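Local coordinates for enoyl-CoA hydratase EchA1 (Mycobacterium marinum, PDB 3QXI), which probably catalyses the reversible addition of water across the double bond of 2-enoyl-CoA thioesters, the hydratase step of fatty-acid metabolism in the crotonase family, at residues I30-P33 with N37-N40; L60-L65 with A199-I204; L122-I127 with P155-Y160; R177-A180 with V186-E189. All coordinates share one frame; numbering follows the deposited sequence.

Contact 1: residues I30-P33 with N37-N40; sequences INRP and NSVN
R32 and N37 grip each other through two hydrogen bonds that run in opposite directions. The backbone N of R32 gives a short bond of 2.7 Å to N37 OD1, arriving nearly along the C=O axis of the amide, while N37 N returns one to R32 O at 3.0 Å. A third bond, 2.8 Å from R32 NH1 to S38 O, comes in well above the carbonyl plane. The guanidinium reaches that carbonyl because the arginine chain, extended at first, bends at chi3 (66°). Its flat group then lies against the amide of N40, the two planes only 2° apart, with N40 ND2 3.8 Å over the centre. These bonds draw together the loop that links strand 25-30 to helix 41-56, the first beta-to-alpha connection of the crotonase fold, and N40 is the N-cap of that helix, its OD1 accepting from V43 N. The I30 methyl CG2 rests against the N37 backbone, 3.6 Å from N37 O, and beside N37 CB at 3.8 Å. In the next shell, N37 ND2 is bound by the carbonyls of A68 and S71, which hold the amide so that OD1 faces R32. D77 pairs with R32 NH1 in a salt bridge, and N40 ND2 donates to E16.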
loop_
_atom_site.group_PDB
_atom_site.type_symbol
_atom_site.label_atom_id
_atom_site.label_comp_id
_atom_site.label_asym_id
_atom_site.label_seq_id
_atom_site.Cartn_x
_atom_site.Cartn_y
_atom_site.Cartn_z
ATOM N N ILE B 30 -1.830 -12.305 27.529
ATOM C CA ILE B 30 -2.244 -11.220 28.409
ATOM C C ILE B 30 -3.380 -11.762 29.284
ATOM O O ILE B 30 -4.350 -12.308 28.770
ATOM C CB ILE B 30 -2.721 -9.970 27.632
ATOM C CG1 ILE B 30 -1.701 -9.529 26.555
ATOM C CG2 ILE B 30 -3.011 -8.822 28.598
ATOM C CD1 ILE B 30 -2.289 -8.481 25.546
ATOM N N ASN B 31 -3.232 -11.639 30.605
ATOM C CA ASN B 31 -4.117 -12.322 31.562
ATOM C C ASN B 31 -4.692 -11.352 32.585
ATOM O O ASN B 31 -4.420 -11.458 33.783
ATOM C CB ASN B 31 -3.350 -13.437 32.283
ATOM C CG ASN B 31 -4.237 -14.279 33.202
ATOM O OD1 ASN B 31 -5.390 -14.573 32.877
ATOM N ND2 ASN B 31 -3.684 -14.691 34.353
ATOM N N ARG B 32 -5.469 -10.384 32.100
ATOM C CA ARG B 32 -6.291 -9.541 32.974
ATOM C C ARG B 32 -7.744 -9.519 32.491
ATOM O O ARG B 32 -8.301 -8.442 32.264
ATOM C CB ARG B 32 -5.739 -8.119 33.041
ATOM C CG ARG B 32 -4.271 -7.981 33.472
ATOM C CD ARG B 32 -3.856 -6.510 33.444
ATOM N NE ARG B 32 -4.580 -5.731 34.446
ATOM C CZ ARG B 32 -4.910 -4.444 34.340
ATOM N NH1 ARG B 32 -4.609 -3.749 33.250
ATOM N NH2 ARG B 32 -5.557 -3.843 35.340
ATOM N N PRO B 33 -8.373 -10.704 32.347
ATOM C CA PRO B 33 -9.665 -10.760 31.655
ATOM C C PRO B 33 -10.780 -9.914 32.298
ATOM O O PRO B 33 -11.757 -9.571 31.600
ATOM C CB PRO B 33 -10.026 -12.259 31.678
ATOM C CG PRO B 33 -9.263 -12.827 32.815
ATOM C CD PRO B 33 -8.002 -12.009 32.927
ATOM N N ASN B 37 -8.191 -7.298 29.496
ATOM C CA ASN B 37 -6.820 -7.434 29.034
ATOM C C ASN B 37 -6.131 -6.127 28.670
ATOM O O ASN B 37 -5.263 -6.090 27.796
ATOM C CB ASN B 37 -6.738 -8.472 27.908
ATOM C CG ASN B 37 -6.855 -9.881 28.430
ATOM O OD1 ASN B 37 -6.348 -10.203 29.513
ATOM N ND2 ASN B 37 -7.537 -10.726 27.684
ATOM N N SER B 38 -6.505 -5.059 29.364
ATOM C CA SER B 38 -5.885 -3.753 29.134
ATOM C C SER B 38 -4.440 -3.724 29.622
ATOM O O SER B 38 -4.079 -4.426 30.562
ATOM C CB SER B 38 -6.732 -2.604 29.709
ATOM O OG SER B 38 -6.747 -2.602 31.137
ATOM N N VAL B 39 -3.605 -2.932 28.959
ATOM C CA VAL B 39 -2.177 -2.946 29.232
ATOM C C VAL B 39 -1.757 -1.909 30.291
ATOM O O VAL B 39 -1.752 -0.702 30.014
ATOM C CB VAL B 39 -1.342 -2.756 27.945
ATOM C CG1 VAL B 39 0.142 -2.792 28.269
ATOM C CG2 VAL B 39 -1.746 -3.802 26.844
ATOM N N ASN B 40 -1.430 -2.400 31.495
ATOM C CA ASN B 40 -0.781 -1.591 32.536
ATOM C C ASN B 40 0.748 -1.704 32.446
ATOM O O ASN B 40 1.276 -2.215 31.449
ATOM C CB ASN B 40 -1.280 -1.980 33.939
ATOM C CG ASN B 40 -0.978 -3.447 34.319
ATOM O OD1 ASN B 40 -0.396 -4.224 33.556
ATOM N ND2 ASN B 40 -1.370 -3.813 35.534
#

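Contact 2: residues L60-L65 with A199-I204; sequences LSVGIL and ALAEKI
In the alpha/beta core of the crotonase fold, helix 193-205 packs on one face of the main beta-sheet, and here it meets strand 62-67. The short segments run almost antiparallel, at 165°, with their axes 8.9 Å apart. V62 provides most of the strand side and uses both of its methyls. CG1 lies anti to the backbone N (chi1 -174°) and meets A201 CB at 3.7 Å; CG2 turns the other way, to I204 CG2 at 3.9 Å and to the carbonyl oxygen of A201, 3.7 Å from the methyl. The V62 and I204 side chains cross at about a right angle, branch against branch. Two residues further along the strand, on the same face, I64 extends CD1 to within 4.1 Å of A201 CB. The alanine methyl is thus shared by V62 and I64, and its small size is consistent with the close approach of helix and strand, V62 CA and A201 CA being 6.1 Å apart. No hydrogen bond joins the segments. T169 of the second subunit packs on L200 and I204. I25 on strand 25-30 and I106 on strand 105-109 also touch A201, while L126 of strand 126-130 packs on I204, so the helix spans several neighbouring strands.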
loop_
_atom_site.group_PDB
_atom_site.type_symbol
_atom_site.label_atom_id
_atom_site.label_comp_id
_atom_site.label_asym_id
_atom_site.label_seq_id
_atom_site.Cartn_x
_atom_site.Cartn_y
_atom_site.Cartn_z
ATOM N N LEU B 60 13.557 -21.768 20.584
ATOM C CA LEU B 60 12.306 -21.182 20.087
ATOM C C LEU B 60 12.436 -20.634 18.661
ATOM O O LEU B 60 13.472 -20.037 18.303
ATOM C CB LEU B 60 11.834 -20.039 20.997
ATOM C CG LEU B 60 11.469 -20.355 22.451
ATOM C CD1 LEU B 60 11.282 -19.062 23.234
ATOM C CD2 LEU B 60 10.239 -21.202 22.556
ATOM N N SER B 61 11.381 -20.814 17.868
ATOM C CA SER B 61 11.333 -20.275 16.499
ATOM C C SER B 61 10.275 -19.193 16.220
ATOM O O SER B 61 10.496 -18.318 15.388
ATOM C CB SER B 61 11.184 -21.413 15.495
ATOM O OG SER B 61 12.322 -22.239 15.513
ATOM N N VAL B 62 9.138 -19.253 16.905
ATOM C CA VAL B 62 7.986 -18.364 16.642
ATOM C C VAL B 62 7.249 -18.016 17.929
ATOM O O VAL B 62 7.095 -18.866 18.800
ATOM C CB VAL B 62 6.942 -19.040 15.685
ATOM C CG1 VAL B 62 5.851 -18.069 15.303
ATOM C CG2 VAL B 62 7.602 -19.574 14.425
ATOM N N GLY B 63 6.787 -16.778 18.038
ATOM C CA GLY B 63 6.016 -16.318 19.171
ATOM C C GLY B 63 4.570 -16.297 18.766
ATOM O O GLY B 63 4.281 -16.181 17.587
ATOM N N ILE B 64 3.652 -16.452 19.730
ATOM C CA ILE B 64 2.216 -16.181 19.524
ATOM C C ILE B 64 1.674 -15.299 20.645
ATOM O O ILE B 64 1.857 -15.593 21.803
ATOM C CB ILE B 64 1.397 -17.483 19.464
ATOM C CG1 ILE B 64 1.849 -18.327 18.271
ATOM C CG2 ILE B 64 -0.148 -17.188 19.394
ATOM C CD1 ILE B 64 1.163 -19.678 18.226
ATOM N N LEU B 65 1.010 -14.209 20.309
ATOM C CA LEU B 65 0.441 -13.324 21.330
ATOM C C LEU B 65 -1.063 -13.548 21.376
ATOM O O LEU B 65 -1.703 -13.620 20.330
ATOM C CB LEU B 65 0.745 -11.853 20.974
ATOM C CG LEU B 65 0.137 -10.796 21.926
ATOM C CD1 LEU B 65 0.564 -11.061 23.343
ATOM C CD2 LEU B 65 0.509 -9.366 21.501
ATOM N N ALA B 199 -1.042 -23.745 14.252
ATOM C CA ALA B 199 -0.809 -24.428 13.001
ATOM C C ALA B 199 0.039 -23.549 12.086
ATOM O O ALA B 199 1.016 -24.028 11.510
ATOM C CB ALA B 199 -2.103 -24.861 12.326
ATOM N N LEU B 200 -0.288 -22.256 11.996
ATOM C CA LEU B 200 0.511 -21.346 11.168
ATOM C C LEU B 200 1.955 -21.250 11.663
ATOM O O LEU B 200 2.887 -21.271 10.869
ATOM C CB LEU B 200 -0.155 -19.948 11.044
ATOM C CG LEU B 200 0.596 -18.795 10.370
ATOM C CD1 LEU B 200 1.022 -19.196 8.941
ATOM C CD2 LEU B 200 -0.236 -17.438 10.396
ATOM N N ALA B 201 2.138 -21.170 12.977
ATOM C CA ALA B 201 3.476 -21.107 13.551
ATOM C C ALA B 201 4.307 -22.360 13.221
ATOM O O ALA B 201 5.520 -22.277 12.971
ATOM C CB ALA B 201 3.408 -20.886 15.058
ATOM N N GLU B 202 3.649 -23.517 13.207
ATOM C CA GLU B 202 4.353 -24.750 12.883
ATOM C C GLU B 202 4.875 -24.779 11.432
ATOM O O GLU B 202 5.978 -25.255 11.196
ATOM C CB GLU B 202 3.532 -25.981 13.319
ATOM C CG GLU B 202 3.888 -26.324 14.785
ATOM C CD GLU B 202 2.888 -27.181 15.542
ATOM O OE1 GLU B 202 1.868 -27.629 14.968
ATOM O OE2 GLU B 202 3.135 -27.412 16.754
ATOM N N LYS B 203 4.117 -24.222 10.482
ATOM C CA LYS B 203 4.573 -24.145 9.091
ATOM C C LYS B 203 5.869 -23.334 8.995
ATOM O O LYS B 203 6.796 -23.695 8.285
ATOM C CB LYS B 203 3.504 -23.537 8.182
ATOM C CG LYS B 203 2.356 -24.486 7.841
ATOM C CD LYS B 203 1.044 -23.734 7.569
ATOM C CE LYS B 203 1.181 -22.726 6.436
ATOM N NZ LYS B 203 1.565 -23.462 5.195
ATOM N N ILE B 204 5.927 -22.250 9.747
ATOM C CA ILE B 204 7.062 -21.334 9.728
ATOM C C ILE B 204 8.258 -21.939 10.448
ATOM O O ILE B 204 9.381 -21.837 9.955
ATOM C CB ILE B 204 6.688 -19.967 10.309
ATOM C CG1 ILE B 204 5.745 -19.230 9.346
ATOM C CG2 ILE B 204 7.935 -19.137 10.557
ATOM C CD1 ILE B 204 5.004 -18.091 10.013
#

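Contact 3: residues L122-I127 with P155-Y160; sequences LATDLI and PERIPY
R157 sends its side chain from helix 150-157 into the bend where helix 116-123 gives way to strand 126-130, passing L122 in the opposite direction. The leucine methyl CD2 lies 3.7 Å from R157 CG and then comes over one face of the guanidinium, nearer its edge than its centre, while the backbone oxygen of D125 lies on the opposite face. Bends at chi2 (-92°) and chi3 (-136°) take the arginine out of an extended form and carry NH2 round to the main chain. There NH2 donates to L122 O at 3.2 Å, the acceptor tilted from the guanidinium plane and the donor well above the carbonyl plane. T124 O is 3.0 Å from the same NH2. On the other branch, NH1 lies 3.8 Å from I127 CD1, and the isoleucine crosses the arginine obliquely. Backbone oxygens and aliphatic groups therefore meet the buried guanidinium within this contact, joining the helix-to-strand bend of the crotonase core to helix 150-157. A161 of the second subunit also packs on R157, placing the charge close to a trimer interface. The D125 carboxylate instead pairs with K216 and accepts from L105 N, its OD1 6.6 Å from R157 NH2. The polarised carbonyls would probably ease the cost of burying the arginine charge, with no carboxylate of the two segments in direct contact with it.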
loop_
_atom_site.group_PDB
_atom_site.type_symbol
_atom_site.label_atom_id
_atom_site.label_comp_id
_atom_site.label_asym_id
_atom_site.label_seq_id
_atom_site.Cartn_x
_atom_site.Cartn_y
_atom_site.Cartn_z
ATOM N N LEU B 122 -1.283 -5.309 15.233
ATOM C CA LEU B 122 -0.542 -4.721 14.117
ATOM C C LEU B 122 1.003 -4.792 14.280
ATOM O O LEU B 122 1.720 -4.791 13.270
ATOM C CB LEU B 122 -0.995 -3.264 13.904
ATOM C CG LEU B 122 -2.346 -3.031 13.215
ATOM C CD1 LEU B 122 -2.852 -1.560 13.396
ATOM C CD2 LEU B 122 -2.318 -3.428 11.706
ATOM N N ALA B 123 1.503 -4.818 15.523
ATOM C CA ALA B 123 2.944 -4.907 15.779
ATOM C C ALA B 123 3.464 -6.328 15.596
ATOM O O ALA B 123 4.674 -6.545 15.489
ATOM C CB ALA B 123 3.293 -4.389 17.195
ATOM N N THR B 124 2.559 -7.302 15.575
ATOM C CA THR B 124 2.934 -8.671 15.183
ATOM C C THR B 124 3.131 -8.732 13.651
ATOM O O THR B 124 2.864 -7.748 12.957
ATOM C CB THR B 124 1.892 -9.760 15.656
ATOM O OG1 THR B 124 0.699 -9.672 14.872
ATOM C CG2 THR B 124 1.549 -9.629 17.162
ATOM N N ASP B 125 3.567 -9.879 13.128
ATOM C CA ASP B 125 3.768 -10.019 11.682
ATOM C C ASP B 125 2.556 -10.580 10.966
ATOM O O ASP B 125 2.319 -10.254 9.806
ATOM C CB ASP B 125 5.004 -10.885 11.404
ATOM C CG ASP B 125 6.240 -10.382 12.179
ATOM O OD1 ASP B 125 6.607 -9.199 12.029
ATOM O OD2 ASP B 125 6.787 -11.149 12.981
ATOM N N LEU B 126 1.812 -11.434 11.678
ATOM C CA LEU B 126 0.696 -12.191 11.096
ATOM C C LEU B 126 -0.447 -12.179 12.109
ATOM O O LEU B 126 -0.208 -12.228 13.320
ATOM C CB LEU B 126 1.123 -13.644 10.774
ATOM C CG LEU B 126 2.392 -13.782 9.907
ATOM C CD1 LEU B 126 2.966 -15.226 9.876
ATOM C CD2 LEU B 126 2.121 -13.265 8.487
ATOM N N ILE B 127 -1.671 -12.085 11.602
ATOM C CA ILE B 127 -2.872 -12.099 12.457
ATOM C C ILE B 127 -3.791 -13.237 12.125
ATOM O O ILE B 127 -4.163 -13.407 10.973
ATOM C CB ILE B 127 -3.706 -10.814 12.373
ATOM C CG1 ILE B 127 -2.850 -9.604 12.746
ATOM C CG2 ILE B 127 -4.929 -10.957 13.321
ATOM C CD1 ILE B 127 -3.529 -8.213 12.478
ATOM N N PRO B 155 -2.261 2.126 7.874
ATOM C CA PRO B 155 -2.229 2.496 6.451
ATOM C C PRO B 155 -1.241 1.668 5.621
ATOM O O PRO B 155 -1.238 1.747 4.378
ATOM C CB PRO B 155 -1.783 3.970 6.466
ATOM C CG PRO B 155 -1.858 4.423 7.830
ATOM C CD PRO B 155 -1.687 3.200 8.706
ATOM N N GLU B 156 -0.435 0.867 6.298
ATOM C CA GLU B 156 0.538 0.026 5.636
ATOM C C GLU B 156 -0.035 -1.382 5.490
ATOM O O GLU B 156 0.513 -2.170 4.759
ATOM C CB GLU B 156 1.896 0.024 6.419
ATOM C CG GLU B 156 2.611 1.383 6.310
ATOM C CD GLU B 156 3.885 1.606 7.156
ATOM O OE1 GLU B 156 4.249 0.763 8.031
ATOM O OE2 GLU B 156 4.500 2.708 6.936
ATOM N N ARG B 157 -1.154 -1.683 6.147
ATOM C CA ARG B 157 -1.713 -3.032 6.102
ATOM C C ARG B 157 -2.986 -3.157 5.257
ATOM O O ARG B 157 -3.267 -4.221 4.720
ATOM C CB ARG B 157 -1.958 -3.586 7.537
ATOM C CG ARG B 157 -0.708 -3.723 8.395
ATOM C CD ARG B 157 -0.030 -5.127 8.300
ATOM N NE ARG B 157 0.389 -5.646 9.629
ATOM C CZ ARG B 157 -0.105 -6.739 10.261
ATOM N NH1 ARG B 157 -1.073 -7.523 9.727
ATOM N NH2 ARG B 157 0.386 -7.063 11.459
ATOM N N ILE B 158 -3.769 -2.085 5.166
ATOM C CA ILE B 158 -5.047 -2.077 4.437
ATOM C C ILE B 158 -5.009 -0.843 3.538
ATOM O O ILE B 158 -4.101 -0.024 3.699
ATOM C CB ILE B 158 -6.270 -1.997 5.418
ATOM C CG1 ILE B 158 -6.323 -0.664 6.188
ATOM C CG2 ILE B 158 -6.263 -3.128 6.423
ATOM C CD1 ILE B 158 -7.623 -0.504 6.988
ATOM N N PRO B 159 -5.973 -0.682 2.612
ATOM C CA PRO B 159 -5.921 0.496 1.751
ATOM C C PRO B 159 -5.870 1.823 2.540
ATOM O O PRO B 159 -6.626 2.001 3.518
ATOM C CB PRO B 159 -7.213 0.375 0.951
ATOM C CG PRO B 159 -7.335 -1.107 0.780
ATOM C CD PRO B 159 -7.055 -1.592 2.171
ATOM N N TYR B 160 -4.968 2.712 2.109
ATOM C CA TYR B 160 -4.759 4.018 2.751
ATOM C C TYR B 160 -6.048 4.752 3.143
ATOM O O TYR B 160 -6.180 5.195 4.286
ATOM C CB TYR B 160 -3.860 4.915 1.869
ATOM C CG TYR B 160 -3.547 6.264 2.454
ATOM C CD1 TYR B 160 -2.401 6.450 3.215
ATOM C CD2 TYR B 160 -4.380 7.346 2.252
ATOM C CE1 TYR B 160 -2.083 7.663 3.756
ATOM C CE2 TYR B 160 -4.071 8.599 2.804
ATOM C CZ TYR B 160 -2.906 8.735 3.560
ATOM O OH TYR B 160 -2.547 9.934 4.117
#

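Contact 4: residues R177-A180 with V186-E189; sequences RAHA and VLAE
H179 and L187 make a CH-pi contact. The leucine CG stands over one face of the imidazole, 4.1 Å from the ring centroid and 29° off its normal, and the two side chains cross at a slant. Further van der Waals contacts widen this meeting: L187 CD1 comes to 3.5 Å from H179 ND1 and CG lies 3.7 Å from H179 CB, so the leucine branch spans the root of the histidine side chain and the adjoining part of its ring. With CG anti to the backbone N (chi1 171°), H179 swings its ring out from the helix to present a face to the strand. The pair links helix 175-180 to strand 186-188, the outermost strand at this end of the main sheet within the chain, across the short turn that returns the chain from helix to sheet in the crotonase core. Polar bonding between the two segments is absent. Backbone hydrogen bonds hold each partner separately: A178 pairs with V184 in the connecting turn, whereas V186 and A188 both bond to A129 of the neighbouring strand 126-130. A175 and E176, a turn or so earlier on the helix, also touch L187, and V184 packs on H179.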
loop_
_atom_site.group_PDB
_atom_site.type_symbol
_atom_site.label_atom_id
_atom_site.label_comp_id
_atom_site.label_asym_id
_atom_site.label_seq_id
_atom_site.Cartn_x
_atom_site.Cartn_y
_atom_site.Cartn_z
ATOM N N ARG B 177 -13.898 -8.346 7.508
ATOM C CA ARG B 177 -13.515 -7.226 6.661
ATOM C C ARG B 177 -11.991 -7.029 6.655
ATOM O O ARG B 177 -11.392 -6.797 5.577
ATOM C CB ARG B 177 -14.255 -5.934 7.002
ATOM C CG ARG B 177 -14.155 -4.927 5.862
ATOM C CD ARG B 177 -14.821 -3.571 6.186
ATOM N NE ARG B 177 -14.621 -2.622 5.088
ATOM C CZ ARG B 177 -14.766 -1.301 5.193
ATOM N NH1 ARG B 177 -15.101 -0.739 6.362
ATOM N NH2 ARG B 177 -14.550 -0.542 4.129
ATOM N N ALA B 178 -11.352 -7.175 7.819
ATOM C CA ALA B 178 -9.879 -7.115 7.873
ATOM C C ALA B 178 -9.236 -8.287 7.116
ATOM O O ALA B 178 -8.109 -8.190 6.644
ATOM C CB ALA B 178 -9.387 -7.092 9.299
ATOM N N HIS B 179 -9.916 -9.413 7.047
ATOM C CA HIS B 179 -9.380 -10.508 6.258
ATOM C C HIS B 179 -9.555 -10.166 4.783
ATOM O O HIS B 179 -8.640 -10.371 3.991
ATOM C CB HIS B 179 -10.089 -11.804 6.608
ATOM C CG HIS B 179 -9.760 -12.937 5.699
ATOM N ND1 HIS B 179 -10.643 -13.416 4.757
ATOM C CD2 HIS B 179 -8.640 -13.690 5.591
ATOM C CE1 HIS B 179 -10.082 -14.427 4.115
ATOM N NE2 HIS B 179 -8.864 -14.603 4.595
ATOM N N ALA B 180 -10.713 -9.617 4.412
ATOM C CA ALA B 180 -10.947 -9.249 2.993
ATOM C C ALA B 180 -9.936 -8.191 2.532
ATOM O O ALA B 180 -9.567 -8.113 1.347
ATOM C CB ALA B 180 -12.394 -8.746 2.771
ATOM N N VAL B 186 -5.610 -15.232 8.512
ATOM C CA VAL B 186 -6.427 -16.416 8.682
ATOM C C VAL B 186 -7.609 -16.106 9.587
ATOM O O VAL B 186 -7.440 -15.560 10.691
ATOM C CB VAL B 186 -5.664 -17.581 9.358
ATOM C CG1 VAL B 186 -6.562 -18.786 9.436
ATOM C CG2 VAL B 186 -4.385 -17.936 8.585
ATOM N N LEU B 187 -8.796 -16.488 9.118
ATOM C CA LEU B 187 -9.993 -16.447 9.943
ATOM C C LEU B 187 -10.227 -17.805 10.619
ATOM O O LEU B 187 -10.235 -18.847 9.962
ATOM C CB LEU B 187 -11.212 -16.068 9.089
ATOM C CG LEU B 187 -11.308 -14.627 8.624
ATOM C CD1 LEU B 187 -12.439 -14.536 7.597
ATOM C CD2 LEU B 187 -11.586 -13.709 9.798
ATOM N N ALA B 188 -10.422 -17.790 11.932
ATOM C CA ALA B 188 -10.644 -19.033 12.659
ATOM C C ALA B 188 -12.059 -19.139 13.176
ATOM O O ALA B 188 -12.768 -18.115 13.312
ATOM C CB ALA B 188 -9.656 -19.179 13.782
ATOM N N GLU B 189 -12.480 -20.379 13.456
ATOM C CA GLU B 189 -13.665 -20.615 14.292
ATOM C C GLU B 189 -13.548 -19.838 15.607
ATOM O O GLU B 189 -12.497 -19.850 16.219
ATOM C CB GLU B 189 -13.775 -22.111 14.646
ATOM C CG GLU B 189 -14.598 -22.917 13.671
ATOM C CD GLU B 189 -16.055 -22.547 13.745
ATOM O OE1 GLU B 189 -16.510 -21.795 12.847
ATOM O OE2 GLU B 189 -16.721 -22.983 14.724
#

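From the N terminus, contact 1 closes a tight loop of three intervening residues between strand 25-30 and helix 41-56, and it is complete before contact 2 opens. The two still touch, I30 against L65 in the adjacent strand. Contact 2 closes a much longer loop, from strand 62-67 to helix 193-205, and contacts 3 and 4 are both nested inside it, one after the other. Contact 3 ties helix 150-157 to the bend leading into strand 126-130; contact 4 closes a short turn between helix 175-180 and strand 186-188, the next strand in the sheet. L126 also packs on L200, bringing contacts 2 and 3 together.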